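Local coordinates for uncharacterized protein MJ1062 (Methanocaldococcus jannaschii, PDB 3EO4) that is of unknown function but contains, in this C-terminal part, a GNAT-type N-acetyltransferase domain that probably transfers acyl groups, at residues K149-K152 with W158-E161. Sequence-based numbering, arbitrary orientation.
Sequences KTKK and WIYE
Lys149 lays its aliphatic chain between two aromatic rings, Trp158 and Tyr160, across the beta hairpin of strands 148-150 and 157-163. Near-trans first and second torsions (chi1 -164°) carry the Lys149 chain out over the rings, with CB 4.1 Å from the Tyr160 centroid and CD over one face of the Trp158 six-membered ring. The opposite face of that indole receives Lys152: CG lies 4.0 Å from the six-membered centroid, and bends at chi3 and chi4 fold NZ back above the same ring in a cation-pi contact of 4.9 Å. Lysine suits this place, its methylenes packing on the ring while its ammonium still bonds Arg154 O; Trp158 NE1 is hydrogen-bonded to Glu133 OE2. In a classic bulge, Ile159 O accepts Thr150 N at 2.8 Å and, weakly, Lys151 N. Ile159, suitably apolar where buried, packs on Lys151 CB; Thr150 CG2 meets Glu161 CD. Tyr160 packs against Ile139 and Glu143 of helix 136-144, and its OH lies 2.7 Å from a water. A serine in its place would probably leave Lys149 CB without a ring to lie on and open a gap beside Ile139. Lysine methylenes thus bury both indole faces at an exposed edge, while main-chain bonds set the register.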
loop_
_atom_site.group_PDB
_atom_site.type_symbol
_atom_site.label_atom_id
_atom_site.label_comp_id
_atom_site.label_asym_id
_atom_site.label_seq_id
_atom_site.Cartn_x
_atom_site.Cartn_y
_atom_site.Cartn_z
ATOM N N LYS A 149 9.260 -26.455 -12.858
ATOM C CA LYS A 149 10.550 -26.154 -12.253
ATOM C C LYS A 149 11.643 -26.637 -13.186
ATOM O O LYS A 149 11.683 -27.805 -13.547
ATOM C CB LYS A 149 10.710 -26.817 -10.875
ATOM C CG LYS A 149 11.862 -26.223 -10.070
ATOM C CD LYS A 149 12.208 -27.076 -8.843
ATOM C CE LYS A 149 11.289 -26.747 -7.712
ATOM N NZ LYS A 149 10.997 -27.991 -6.963
ATOM N N THR A 150 12.528 -25.732 -13.567
ATOM C CA THR A 150 13.485 -26.010 -14.637
ATOM C C THR A 150 14.947 -25.964 -14.201
ATOM O O THR A 150 15.750 -26.756 -14.670
ATOM C CB THR A 150 13.207 -25.070 -15.851
ATOM O OG1 THR A 150 12.423 -25.775 -16.817
ATOM C CG2 THR A 150 14.464 -24.595 -16.530
ATOM N N LYS A 151 15.269 -25.063 -13.278
ATOM C CA LYS A 151 16.641 -24.594 -13.094
ATOM C C LYS A 151 16.734 -23.801 -11.789
ATOM O O LYS A 151 15.786 -23.128 -11.415
ATOM C CB LYS A 151 16.995 -23.671 -14.269
ATOM C CG LYS A 151 18.472 -23.362 -14.459
ATOM C CD LYS A 151 18.681 -22.091 -15.322
ATOM C CE LYS A 151 17.889 -22.112 -16.620
ATOM N NZ LYS A 151 18.522 -21.272 -17.690
ATOM N N LYS A 152 17.868 -23.873 -11.099
ATOM C CA LYS A 152 18.117 -22.994 -9.943
ATOM C C LYS A 152 18.203 -21.544 -10.402
ATOM O O LYS A 152 18.714 -21.260 -11.482
ATOM C CB LYS A 152 19.440 -23.363 -9.260
ATOM C CG LYS A 152 19.333 -24.242 -8.030
ATOM C CD LYS A 152 20.554 -24.028 -7.103
ATOM C CE LYS A 152 20.276 -23.059 -5.894
ATOM N NZ LYS A 152 19.051 -22.137 -5.989
ATOM N N TRP A 158 14.141 -20.531 -7.595
ATOM C CA TRP A 158 13.969 -21.482 -8.686
ATOM C C TRP A 158 13.340 -20.832 -9.902
ATOM O O TRP A 158 12.450 -19.994 -9.776
ATOM C CB TRP A 158 13.055 -22.625 -8.240
ATOM C CG TRP A 158 13.679 -23.407 -7.195
ATOM C CD1 TRP A 158 13.513 -23.260 -5.859
ATOM C CD2 TRP A 158 14.660 -24.429 -7.375
ATOM N NE1 TRP A 158 14.306 -24.149 -5.186
ATOM C CE2 TRP A 158 15.029 -24.877 -6.094
ATOM C CE3 TRP A 158 15.252 -25.022 -8.499
ATOM C CZ2 TRP A 158 15.954 -25.892 -5.898
ATOM C CZ3 TRP A 158 16.179 -26.034 -8.305
ATOM C CH2 TRP A 158 16.519 -26.457 -7.012
ATOM N N ILE A 159 13.795 -21.251 -11.078
ATOM C CA ILE A 159 13.174 -20.838 -12.329
ATOM C C ILE A 159 12.192 -21.917 -12.750
ATOM O O ILE A 159 12.523 -23.121 -12.692
ATOM C CB ILE A 159 14.214 -20.688 -13.452
ATOM C CG1 ILE A 159 15.501 -20.009 -12.937
ATOM C CG2 ILE A 159 13.590 -20.031 -14.687
ATOM C CD1 ILE A 159 15.276 -18.691 -12.242
ATOM N N TYR A 160 11.007 -21.459 -13.146
ATOM C CA TYR A 160 9.906 -22.252 -13.627
ATOM C C TYR A 160 9.586 -21.722 -15.024
ATOM O O TYR A 160 9.441 -20.509 -15.185
ATOM C CB TYR A 160 8.676 -22.019 -12.733
ATOM C CG TYR A 160 8.743 -22.679 -11.381
ATOM C CD1 TYR A 160 7.997 -23.811 -11.123
ATOM C CD2 TYR A 160 9.546 -22.160 -10.352
ATOM C CE1 TYR A 160 8.058 -24.441 -9.893
ATOM C CE2 TYR A 160 9.614 -22.783 -9.109
ATOM C CZ TYR A 160 8.869 -23.923 -8.903
ATOM O OH TYR A 160 8.894 -24.543 -7.696
ATOM N N GLU A 161 9.470 -22.608 -16.021
ATOM C CA GLU A 161 9.299 -22.179 -17.415
ATOM C C GLU A 161 8.063 -22.784 -18.017
ATOM O O GLU A 161 7.612 -23.850 -17.588
ATOM C CB GLU A 161 10.494 -22.552 -18.290
ATOM C CG GLU A 161 11.819 -22.109 -17.733
ATOM C CD GLU A 161 12.948 -22.059 -18.768
ATOM O OE1 GLU A 161 13.976 -21.399 -18.470
ATOM O OE2 GLU A 161 12.819 -22.663 -19.869
HETATM O O HOH W 1 7.756 -27.034 -7.729
#